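Local coordinates for protein glutathione S-transferase (Ceriporiopsis subvermispora, PDB 6J3E) that binds glutathione and, as a serine-type glutathione S-transferase of a wood-decay fungus, probably transfers it to electrophilic substrates, at residues A[128-133]-A[160-164]; A[10-14]-A[137-141]; A[194-198]-A[239-243]; A[88-92]-A[103-109]. Residue numbers count along the deposited sequence, not the author numbering.

Overall arrangement
The four contacts are spread over a two-domain glutathione transferase. Interactions 1 and 3 lie within the helical domain, with centres 28 Å apart, and each packs a loop on a helix: apolar side chains do this in 128-133/160-164, a lysine salt bridge and hydrogen bonds to backbone carbonyls in 194-198/239-243. Interaction 2 joins the loop after strand 5-9 to the connection between helix 109-136 and helix 141-153, mostly by polar bonds. It neighbours interaction 1, centres 16 Å apart, 137-141 following closely on the helix that carries 128-133. Interaction 4 is the buried one, with four of its five touching residues buried, and combines apolar contacts with an R91-D109 salt bridge beside the second subunit.

Interaction 1: residues A[128-133]-A[160-164]; sequences APIMLP and LEDWA. With EDO (1,2-ethanediol), chain F.
W163, P133 and A164 give up the most surface here, 76, 58 and 42 Å² of a total of 308 Å². Segment 128-133 is helical, but the N atoms of P129, I130 and P133 lack a bond to the preceding turn, so the helix is kinked; L132 N to A128 O, at 3.0 Å, is retained. Segment 160-164 is irregular and includes a W163 N to L160 O hydrogen bond of 3.1 Å. The pairing places P129 CA 5.6 Å from W163 CA, I130 CA 5.9 Å from A164 CA and P133 CA 5.3 Å from L160 CA. With chi1 at -79° and chi2 at 22°, W163 brings its CE3 to 3.7 Å from P133 CG and its CZ3 to 3.8 Å from L132 CB, while A128 O lies at the ring edge, 4.0 Å from CZ3; the indole NE1 bonds V158 O. P133 also packs its CB 4.0 Å from L160 CB. A164 (phi/psi -151/68) sets its CB 4.0 Å from I130 CG1 and 3.8 Å from P129 O. A 1,2-ethanediol, probably from the crystallisation liquor, bridges the loop: its O1 donates to L160 O and accepts from A164 N, both at 3.0 Å. This is loop-on-helix packing in the all-helical C-terminal domain of the GST fold; it borders the glutathione site, empty in this chain, because L132 touches the glutathione-binding R151.

Interaction 2: residues A[10-14]-A[137-141]; sequences IPGNA and AQLNP
Neither segment forms a regular helix or strand, apart from P141, which opens helix 141-153. G12 CA lies 5.0 Å from L139 CA and N13 CA 5.1 Å from Q138 CA, the segments burying 322 Å² together. I10 (-103/120) leads out of strand 5-9 and leaves the direct contacts to its successors. P11 (-73/151) sets its ring CG 3.7 Å from N140 ND2, whose hydrogen-bond partner is E44; its carbonyl O lies 4.0 Å from L139 CD2 and accepts a bond from a water (2.8 Å), which in turn accepts from N140 N (3.0 Å). G12 is extended (-149/172), with CA 3.5 Å from Q138 OE1; an ideal CB would come within 2.5 Å of that oxygen, so a side chain would clash. N13 donates from its backbone N to Q138 O at 2.9 Å, and its m side chain (chi1 -75°) carries ND2 to N140 OD1 at 2.9 Å and, weakly, to Q138 O at 3.3 Å. A14 N then donates to Q138 OE1 at 3.1 Å. Q138 reaches this position with chi1 and chi2 both p, while its NE2 bonds T135 O. N140 is the N-cap of helix 141-153, without a side-chain capping bond. The bonds join the loop that follows the first strand of the thioredoxin-like domain to the connection between two helices of the C-terminal domain: an interdomain contact of the GST fold.

Interaction 3: residues A[194-198]-A[239-243]; sequences NDKLL and KWAKQ
Within the all-helical C-terminal domain of the GST fold, helix 235-247 here receives irregular segment 194-198, part of the loop between helix 169-189 and helix 206-222. The closest CA atoms, L197 and Q243, are 6.5 Å apart, and 272 Å² is buried. K239 comes first: its side chain, t, t, m, m, points toward the loop and ends with NZ 2.6 Å from D195 OD1, a salt bridge, and 2.8 Å from K196 O, a hydrogen bond, so one ammonium holds two successive residues. Its carbonyl O accepts Q243 N at 3.2 Å and also lies 3.5 Å from L197 CD2. One turn on, K242 supplies its CB at 3.8 Å from the same L197 CD2, while its NZ turns to D237. L197 buries 102 Å², the most of any residue here. Q243, with chi1 m and chi2 t, closes the contact with its CG 3.6 Å from L197 CD2 and its NE2 donating to L197 O at 2.7 Å, with an N-H...O angle of 163°.

Interaction 4: residues A[88-92]-A[103-109]; sequences AIARY and VIPPETD
R91 has the largest share of the buried surface, 79 of 234 Å². With chi1 m, chi2 and chi3 t and chi4 at 80°, the R91 side chain extends from helix 86-96 until R91 NE meets D109 OD2 at 2.7 Å (angle 156°), a salt bridge at the guanidinium edge; NH1 adds a weak 3.3 Å bond to D109 O. D109 accepts it with chi1 at 180° and chi2 at -80°. I104, m/t, lays CD1 over one face of the guanidinium and 3.7 Å from R91 CG. Segment 88-92 is regular helix, Y92 N bonding A88 O at 3.0 Å, whereas 103-109 is loop with a 3-10 turn at 106-108. The CA pairs are A90-V103 at 7.0 Å and R91-I104 at 6.7 Å. Segment 103-109 belongs to the interdomain linker of the GST fold, carrying the chain from the last helix of the thioredoxin-like domain into helix 109-136, and R91 and D109 also pack on A191 and D192 of the second subunit. A90 points its CB at the linker, 4.0 Å from V103 CG2 and 4.2 Å from I104 CD1. T108 OG1 (chi1 p) and T108 N both donate to P105 O, at 2.5 and 2.8 Å.

Interaction 1: residues A[128-133]-A[160-164]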
loop_
_atom_site.group_PDB
_atom_site.type_symbol
_atom_site.label_atom_id
_atom_site.label_comp_id
_atom_site.label_asym_id
_atom_site.label_seq_id
_atom_site.Cartn_x
_atom_site.Cartn_y
_atom_site.Cartn_z
ATOM N N ALA A 128 -1.948 2.915 -16.996
ATOM C CA ALA A 128 -1.384 2.197 -18.143
ATOM C C ALA A 128 -2.232 2.274 -19.412
ATOM O O ALA A 128 -1.669 2.594 -20.475
ATOM C CB ALA A 128 -1.116 0.742 -17.730
ATOM N N PRO A 129 -3.551 2.031 -19.390
ATOM C CA PRO A 129 -4.286 2.011 -20.667
ATOM C C PRO A 129 -4.278 3.339 -21.404
ATOM O O PRO A 129 -4.372 3.340 -22.639
ATOM C CB PRO A 129 -5.707 1.587 -20.261
ATOM C CG PRO A 129 -5.782 1.726 -18.849
ATOM C CD PRO A 129 -4.410 1.595 -18.280
ATOM N N ILE A 130 -4.135 4.456 -20.700
ATOM C CA ILE A 130 -4.051 5.757 -21.352
ATOM C C ILE A 130 -2.612 6.157 -21.607
ATOM O O ILE A 130 -2.291 6.709 -22.664
ATOM C CB ILE A 130 -4.781 6.813 -20.505
ATOM C CG1 ILE A 130 -6.300 6.660 -20.679
ATOM C CG2 ILE A 130 -4.280 8.229 -20.850
ATOM C CD1 ILE A 130 -7.111 7.294 -19.588
ATOM N N MET A 131 -1.725 5.861 -20.662
ATOM C CA MET A 131 -0.399 6.453 -20.703
ATOM C C MET A 131 0.599 5.657 -21.543
ATOM O O MET A 131 1.452 6.255 -22.201
ATOM C CB MET A 131 0.126 6.630 -19.276
ATOM C CG MET A 131 -0.569 7.736 -18.484
ATOM S SD MET A 131 -0.564 9.325 -19.360
ATOM C CE MET A 131 1.207 9.552 -19.674
ATOM N N LEU A 132 0.524 4.331 -21.554
ATOM C CA LEU A 132 1.472 3.569 -22.367
ATOM C C LEU A 132 1.313 3.850 -23.856
ATOM O O LEU A 132 2.338 4.051 -24.534
ATOM C CB LEU A 132 1.353 2.073 -22.062
ATOM C CG LEU A 132 1.651 1.625 -20.632
ATOM C CD1 LEU A 132 1.923 0.130 -20.558
ATOM C CD2 LEU A 132 2.791 2.409 -20.039
ATOM N N PRO A 133 0.104 3.884 -24.433
ATOM C CA PRO A 133 0.005 4.310 -25.836
ATOM C C PRO A 133 0.508 5.723 -26.044
ATOM O O PRO A 133 1.211 5.998 -27.021
ATOM C CB PRO A 133 -1.495 4.194 -26.133
ATOM C CG PRO A 133 -2.004 3.234 -25.123
ATOM C CD PRO A 133 -1.206 3.482 -23.896
ATOM N N LEU A 160 -2.333 -0.639 -29.631
ATOM C CA LEU A 160 -2.294 0.449 -28.669
ATOM C C LEU A 160 -3.470 1.396 -28.854
ATOM O O LEU A 160 -4.050 1.880 -27.870
ATOM C CB LEU A 160 -0.973 1.202 -28.786
ATOM C CG LEU A 160 0.252 0.478 -28.243
ATOM C CD1 LEU A 160 1.420 1.416 -28.257
ATOM C CD2 LEU A 160 0.007 -0.016 -26.828
ATOM N N GLU A 161 -3.855 1.657 -30.106
ATOM C CA GLU A 161 -4.860 2.680 -30.387
ATOM C C GLU A 161 -6.258 2.268 -29.944
ATOM O O GLU A 161 -7.131 3.135 -29.822
ATOM C CB GLU A 161 -4.840 3.023 -31.877
ATOM C CG GLU A 161 -3.562 3.756 -32.338
ATOM C CD GLU A 161 -2.298 2.874 -32.393
ATOM O OE1 GLU A 161 -1.182 3.430 -32.262
ATOM O OE2 GLU A 161 -2.415 1.636 -32.571
ATOM N N ASP A 162 -6.482 0.981 -29.676
ATOM C CA ASP A 162 -7.755 0.471 -29.174
ATOM C C ASP A 162 -7.791 0.299 -27.647
ATOM O O ASP A 162 -8.806 -0.151 -27.108
ATOM C CB ASP A 162 -8.077 -0.873 -29.855
ATOM C CG ASP A 162 -8.114 -0.777 -31.380
ATOM O OD1 ASP A 162 -8.662 0.210 -31.912
ATOM O OD2 ASP A 162 -7.591 -1.694 -32.055
ATOM N N TRP A 163 -6.708 0.623 -26.940
ATOM C CA TRP A 163 -6.671 0.396 -25.497
ATOM C C TRP A 163 -7.682 1.282 -24.774
ATOM O O TRP A 163 -8.514 0.796 -23.998
ATOM C CB TRP A 163 -5.268 0.659 -24.961
ATOM C CG TRP A 163 -4.294 -0.439 -25.186
ATOM C CD1 TRP A 163 -4.363 -1.433 -26.130
ATOM C CD2 TRP A 163 -3.092 -0.676 -24.441
ATOM N NE1 TRP A 163 -3.265 -2.266 -26.024
ATOM C CE2 TRP A 163 -2.472 -1.825 -24.996
ATOM C CE3 TRP A 163 -2.474 -0.023 -23.370
ATOM C CZ2 TRP A 163 -1.272 -2.336 -24.504
ATOM C CZ3 TRP A 163 -1.279 -0.528 -22.887
ATOM C CH2 TRP A 163 -0.688 -1.670 -23.454
ATOM N N ALA A 164 -7.612 2.591 -25.018
ATOM C CA ALA A 164 -8.533 3.565 -24.438
ATOM C C ALA A 164 -8.660 4.738 -25.402
ATOM O O ALA A 164 -8.202 5.850 -25.123
ATOM C CB ALA A 164 -8.036 4.024 -23.068
HETATM C C1 EDO F . -4.988 5.168 -26.319
HETATM O O1 EDO F . -5.796 4.105 -26.854
HETATM C C2 EDO F . -5.167 6.449 -27.142
HETATM O O2 EDO F . -4.718 6.248 -28.485
#

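Interaction 2: residues A[10-14]-A[137-141]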
loop_
_atom_site.group_PDB
_atom_site.type_symbol
_atom_site.label_atom_id
_atom_site.label_comp_id
_atom_site.label_asym_id
_atom_site.label_seq_id
_atom_site.Cartn_x
_atom_site.Cartn_y
_atom_site.Cartn_z
ATOM N N ILE A 10 15.865 7.132 -20.608
ATOM C CA ILE A 10 15.276 6.795 -21.902
ATOM C C ILE A 10 14.856 8.097 -22.578
ATOM O O ILE A 10 13.993 8.809 -22.037
ATOM C CB ILE A 10 14.059 5.872 -21.737
ATOM C CG1 ILE A 10 14.446 4.556 -21.069
ATOM C CG2 ILE A 10 13.373 5.628 -23.068
ATOM C CD1 ILE A 10 13.235 3.722 -20.620
ATOM N N PRO A 11 15.389 8.426 -23.753
ATOM C CA PRO A 11 14.992 9.675 -24.415
ATOM C C PRO A 11 13.585 9.585 -24.992
ATOM O O PRO A 11 13.111 8.516 -25.381
ATOM C CB PRO A 11 16.029 9.822 -25.528
ATOM C CG PRO A 11 16.295 8.385 -25.919
ATOM C CD PRO A 11 16.250 7.596 -24.614
ATOM N N GLY A 12 12.919 10.738 -25.054
ATOM C CA GLY A 12 11.607 10.818 -25.663
ATOM C C GLY A 12 11.422 12.186 -26.280
ATOM O O GLY A 12 12.235 13.092 -26.087
ATOM N N ASN A 13 10.331 12.340 -27.022
ATOM C CA ASN A 13 10.123 13.561 -27.787
ATOM C C ASN A 13 9.049 14.473 -27.214
ATOM O O ASN A 13 8.792 15.537 -27.790
ATOM C CB ASN A 13 9.816 13.204 -29.246
ATOM C CG ASN A 13 11.062 12.773 -29.987
ATOM O OD1 ASN A 13 11.830 13.614 -30.454
ATOM N ND2 ASN A 13 11.311 11.470 -30.036
ATOM N N ALA A 14 8.439 14.109 -26.082
ATOM C CA ALA A 14 7.382 14.945 -25.529
ATOM C C ALA A 14 7.912 16.321 -25.167
ATOM O O ALA A 14 7.192 17.319 -25.292
ATOM C CB ALA A 14 6.745 14.276 -24.304
ATOM N N ALA A 137 3.725 6.877 -28.750
ATOM C CA ALA A 137 3.648 7.872 -29.809
ATOM C C ALA A 137 4.724 8.939 -29.718
ATOM O O ALA A 137 4.840 9.743 -30.646
ATOM C CB ALA A 137 2.273 8.553 -29.789
ATOM N N GLN A 138 5.495 9.005 -28.635
ATOM C CA GLN A 138 6.549 10.007 -28.552
ATOM C C GLN A 138 7.927 9.379 -28.423
ATOM O O GLN A 138 8.907 10.093 -28.166
ATOM C CB GLN A 138 6.290 10.984 -27.402
ATOM C CG GLN A 138 6.149 10.340 -26.042
ATOM C CD GLN A 138 7.467 10.223 -25.322
ATOM O OE1 GLN A 138 8.141 11.231 -25.049
ATOM N NE2 GLN A 138 7.852 8.990 -25.004
ATOM N N LEU A 139 8.030 8.074 -28.625
ATOM C CA LEU A 139 9.326 7.405 -28.599
ATOM C C LEU A 139 10.041 7.534 -29.940
ATOM O O LEU A 139 9.411 7.576 -31.002
ATOM C CB LEU A 139 9.159 5.926 -28.249
ATOM C CG LEU A 139 8.754 5.668 -26.801
ATOM C CD1 LEU A 139 8.464 4.195 -26.566
ATOM C CD2 LEU A 139 9.843 6.191 -25.868
ATOM N N ASN A 140 11.374 7.619 -29.874
ATOM C CA ASN A 140 12.208 7.473 -31.060
ATOM C C ASN A 140 11.886 6.151 -31.753
ATOM O O ASN A 140 11.538 5.167 -31.098
ATOM C CB ASN A 140 13.696 7.503 -30.701
ATOM C CG ASN A 140 14.166 8.869 -30.283
ATOM O OD1 ASN A 140 13.641 9.881 -30.743
ATOM N ND2 ASN A 140 15.160 8.911 -29.398
ATOM N N PRO A 141 12.031 6.098 -33.069
ATOM C CA PRO A 141 11.611 4.898 -33.826
ATOM C C PRO A 141 12.149 3.558 -33.315
ATOM O O PRO A 141 11.399 2.574 -33.298
ATOM C CB PRO A 141 12.123 5.213 -35.235
ATOM C CG PRO A 141 12.106 6.717 -35.304
ATOM C CD PRO A 141 12.438 7.216 -33.936
HETATM O O HOH W 1 13.033 6.731 -27.539
#

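Interaction 3: residues A[194-198]-A[239-243]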
loop_
_atom_site.group_PDB
_atom_site.type_symbol
_atom_site.label_atom_id
_atom_site.label_comp_id
_atom_site.label_asym_id
_atom_site.label_seq_id
_atom_site.Cartn_x
_atom_site.Cartn_y
_atom_site.Cartn_z
ATOM N N ASN A 194 -5.621 16.647 9.057
ATOM C CA ASN A 194 -4.689 17.675 8.606
ATOM C C ASN A 194 -4.326 17.404 7.146
ATOM O O ASN A 194 -3.653 16.414 6.846
ATOM C CB ASN A 194 -3.454 17.655 9.500
ATOM C CG ASN A 194 -2.368 18.557 9.003
ATOM O OD1 ASN A 194 -2.642 19.638 8.470
ATOM N ND2 ASN A 194 -1.116 18.125 9.163
ATOM N N ASP A 195 -4.748 18.283 6.239
ATOM C CA ASP A 195 -4.568 18.053 4.802
ATOM C C ASP A 195 -3.165 18.483 4.375
ATOM O O ASP A 195 -2.891 19.675 4.192
ATOM C CB ASP A 195 -5.642 18.790 4.007
ATOM C CG ASP A 195 -5.580 18.490 2.509
ATOM O OD1 ASP A 195 -4.940 17.493 2.111
ATOM O OD2 ASP A 195 -6.169 19.259 1.721
ATOM N N LYS A 196 -2.274 17.506 4.188
ATOM C CA LYS A 196 -0.887 17.764 3.830
ATOM C C LYS A 196 -0.676 17.692 2.323
ATOM O O LYS A 196 -1.492 17.143 1.561
ATOM C CB LYS A 196 0.050 16.759 4.484
ATOM C CG LYS A 196 -0.128 16.598 5.971
ATOM C CD LYS A 196 0.377 15.224 6.410
ATOM C CE LYS A 196 -0.531 14.637 7.473
ATOM N NZ LYS A 196 -1.868 14.223 6.981
ATOM N N LEU A 197 0.459 18.240 1.901
ATOM C CA LEU A 197 0.965 17.984 0.569
ATOM C C LEU A 197 2.120 17.000 0.569
ATOM O O LEU A 197 2.335 16.319 -0.439
ATOM C CB LEU A 197 1.398 19.289 -0.099
ATOM C CG LEU A 197 0.188 20.017 -0.666
ATOM C CD1 LEU A 197 0.404 21.492 -0.537
ATOM C CD2 LEU A 197 -0.031 19.604 -2.112
ATOM N N LEU A 198 2.849 16.901 1.669
ATOM C CA LEU A 198 3.921 15.942 1.817
ATOM C C LEU A 198 3.539 14.905 2.858
ATOM O O LEU A 198 2.875 15.212 3.859
ATOM C CB LEU A 198 5.208 16.636 2.235
ATOM C CG LEU A 198 5.587 17.851 1.396
ATOM C CD1 LEU A 198 6.986 18.289 1.791
ATOM C CD2 LEU A 198 5.499 17.539 -0.109
ATOM N N LYS A 239 -4.686 19.502 -5.676
ATOM C CA LYS A 239 -3.599 18.991 -4.837
ATOM C C LYS A 239 -2.395 18.550 -5.661
ATOM O O LYS A 239 -1.243 18.776 -5.265
ATOM C CB LYS A 239 -4.082 17.830 -3.958
ATOM C CG LYS A 239 -2.968 17.233 -3.087
ATOM C CD LYS A 239 -3.476 16.118 -2.183
ATOM C CE LYS A 239 -4.401 16.653 -1.089
ATOM N NZ LYS A 239 -3.720 17.561 -0.130
ATOM N N TRP A 240 -2.634 17.922 -6.809
ATOM C CA TRP A 240 -1.516 17.370 -7.561
ATOM C C TRP A 240 -0.749 18.458 -8.289
ATOM O O TRP A 240 0.486 18.399 -8.379
ATOM C CB TRP A 240 -2.031 16.298 -8.509
ATOM C CG TRP A 240 -3.020 15.428 -7.788
ATOM C CD1 TRP A 240 -4.339 15.222 -8.110
ATOM C CD2 TRP A 240 -2.775 14.682 -6.587
ATOM N NE1 TRP A 240 -4.913 14.366 -7.197
ATOM C CE2 TRP A 240 -3.975 14.023 -6.254
ATOM C CE3 TRP A 240 -1.645 14.478 -5.782
ATOM C CZ2 TRP A 240 -4.084 13.194 -5.129
ATOM C CZ3 TRP A 240 -1.751 13.656 -4.667
ATOM C CH2 TRP A 240 -2.962 13.028 -4.347
ATOM N N ALA A 241 -1.465 19.469 -8.786
ATOM C CA ALA A 241 -0.797 20.622 -9.372
ATOM C C ALA A 241 0.121 21.270 -8.356
ATOM O O ALA A 241 1.259 21.640 -8.678
ATOM C CB ALA A 241 -1.828 21.621 -9.896
ATOM N N LYS A 242 -0.333 21.357 -7.107
ATOM C CA LYS A 242 0.461 22.011 -6.074
ATOM C C LYS A 242 1.745 21.242 -5.778
ATOM O O LYS A 242 2.817 21.844 -5.622
ATOM C CB LYS A 242 -0.390 22.193 -4.818
ATOM C CG LYS A 242 -1.636 23.025 -5.103
ATOM C CD LYS A 242 -2.573 23.132 -3.923
ATOM C CE LYS A 242 -3.825 23.930 -4.308
ATOM N NZ LYS A 242 -4.894 23.838 -3.271
ATOM N N GLN A 243 1.678 19.912 -5.728
ATOM C CA GLN A 243 2.916 19.161 -5.561
ATOM C C GLN A 243 3.871 19.412 -6.710
ATOM O O GLN A 243 5.080 19.553 -6.496
ATOM C CB GLN A 243 2.627 17.679 -5.438
ATOM C CG GLN A 243 2.017 17.366 -4.117
ATOM C CD GLN A 243 1.527 15.962 -4.059
ATOM O OE1 GLN A 243 1.093 15.412 -5.069
ATOM N NE2 GLN A 243 1.564 15.368 -2.874
#

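Interaction 4: residues A[88-92]-A[103-109]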
loop_
_atom_site.group_PDB
_atom_site.type_symbol
_atom_site.label_atom_id
_atom_site.label_comp_id
_atom_site.label_asym_id
_atom_site.label_seq_id
_atom_site.Cartn_x
_atom_site.Cartn_y
_atom_site.Cartn_z
ATOM N N ALA A 88 15.634 1.748 -4.796
ATOM C CA ALA A 88 16.965 1.364 -4.329
ATOM C C ALA A 88 18.001 2.443 -4.606
ATOM O O ALA A 88 18.959 2.572 -3.846
ATOM C CB ALA A 88 17.402 0.051 -4.981
ATOM N N ILE A 89 17.840 3.195 -5.699
ATOM C CA ILE A 89 18.675 4.367 -5.942
ATOM C C ILE A 89 18.538 5.337 -4.776
ATOM O O ILE A 89 19.527 5.866 -4.251
ATOM C CB ILE A 89 18.279 5.051 -7.267
ATOM C CG1 ILE A 89 18.164 4.053 -8.434
ATOM C CG2 ILE A 89 19.261 6.152 -7.613
ATOM C CD1 ILE A 89 19.407 3.731 -9.076
ATOM N N ALA A 90 17.300 5.580 -4.355
ATOM C CA ALA A 90 17.061 6.566 -3.318
ATOM C C ALA A 90 17.754 6.154 -2.034
ATOM O O ALA A 90 18.410 6.976 -1.380
ATOM C CB ALA A 90 15.553 6.752 -3.097
ATOM N N ARG A 91 17.643 4.870 -1.671
ATOM C CA ARG A 91 18.270 4.413 -0.433
ATOM C C ARG A 91 19.776 4.485 -0.539
ATOM O O ARG A 91 20.450 4.882 0.419
ATOM C CB ARG A 91 17.840 2.989 -0.089
ATOM C CG ARG A 91 16.348 2.876 0.192
ATOM C CD ARG A 91 15.935 1.461 0.538
ATOM N NE ARG A 91 14.614 1.421 1.135
ATOM C CZ ARG A 91 13.498 1.476 0.440
ATOM N NH1 ARG A 91 12.331 1.422 1.082
ATOM N NH2 ARG A 91 13.517 1.589 -0.907
ATOM N N TYR A 92 20.319 4.084 -1.693
ATOM C CA TYR A 92 21.754 4.186 -1.892
ATOM C C TYR A 92 22.209 5.629 -1.776
ATOM O O TYR A 92 23.230 5.917 -1.148
ATOM C CB TYR A 92 22.134 3.618 -3.248
ATOM C CG TYR A 92 23.539 3.984 -3.617
ATOM C CD1 TYR A 92 24.611 3.187 -3.213
ATOM C CD2 TYR A 92 23.805 5.142 -4.357
ATOM C CE1 TYR A 92 25.905 3.519 -3.543
ATOM C CE2 TYR A 92 25.096 5.486 -4.688
ATOM C CZ TYR A 92 26.140 4.667 -4.281
ATOM O OH TYR A 92 27.416 5.021 -4.608
ATOM N N VAL A 103 15.804 11.329 2.000
ATOM C CA VAL A 103 14.484 11.100 1.424
ATOM C C VAL A 103 13.776 9.880 2.007
ATOM O O VAL A 103 12.541 9.818 1.934
ATOM C CB VAL A 103 14.524 11.006 -0.116
ATOM C CG1 VAL A 103 15.056 12.298 -0.719
ATOM C CG2 VAL A 103 15.303 9.799 -0.585
ATOM N N ILE A 104 14.487 8.930 2.601
ATOM C CA ILE A 104 13.800 7.827 3.276
ATOM C C ILE A 104 14.304 7.721 4.708
ATOM O O ILE A 104 15.123 6.840 5.001
ATOM C CB ILE A 104 13.986 6.491 2.533
ATOM C CG1 ILE A 104 13.485 6.609 1.087
ATOM C CG2 ILE A 104 13.267 5.347 3.271
ATOM C CD1 ILE A 104 13.497 5.296 0.322
ATOM N N PRO A 105 13.843 8.571 5.625
ATOM C CA PRO A 105 14.287 8.479 7.024
ATOM C C PRO A 105 14.080 7.075 7.558
ATOM O O PRO A 105 13.066 6.432 7.246
ATOM C CB PRO A 105 13.403 9.501 7.760
ATOM C CG PRO A 105 12.408 9.969 6.778
ATOM C CD PRO A 105 12.911 9.683 5.411
ATOM N N PRO A 106 15.033 6.559 8.341
ATOM C CA PRO A 106 15.047 5.110 8.626
ATOM C C PRO A 106 13.784 4.575 9.278
ATOM O O PRO A 106 13.391 3.440 8.985
ATOM C CB PRO A 106 16.265 4.954 9.551
ATOM C CG PRO A 106 17.154 6.054 9.156
ATOM C CD PRO A 106 16.271 7.218 8.776
ATOM N N GLU A 107 13.151 5.341 10.173
ATOM C CA GLU A 107 11.927 4.865 10.803
ATOM C C GLU A 107 10.788 4.711 9.805
ATOM O O GLU A 107 9.793 4.053 10.124
ATOM C CB GLU A 107 11.494 5.814 11.918
ATOM C CG GLU A 107 12.270 5.670 13.201
ATOM C CD GLU A 107 11.647 6.439 14.368
ATOM O OE1 GLU A 107 10.484 6.891 14.250
ATOM O OE2 GLU A 107 12.329 6.581 15.408
ATOM N N THR A 108 10.916 5.290 8.606
ATOM C CA THR A 108 9.887 5.243 7.570
ATOM C C THR A 108 10.198 4.260 6.453
ATOM O O THR A 108 9.461 4.219 5.462
ATOM C CB THR A 108 9.682 6.626 6.951
ATOM O OG1 THR A 108 10.855 6.999 6.208
ATOM C CG2 THR A 108 9.400 7.665 8.038
ATOM N N ASP A 109 11.260 3.465 6.584
ATOM C CA ASP A 109 11.751 2.716 5.433
ATOM C C ASP A 109 10.800 1.591 5.054
ATOM O O ASP A 109 10.478 1.408 3.871
ATOM C CB ASP A 109 13.137 2.163 5.720
ATOM C CG ASP A 109 13.683 1.381 4.563
ATOM O OD1 ASP A 109 13.303 0.202 4.401
ATOM O OD2 ASP A 109 14.486 1.952 3.808
#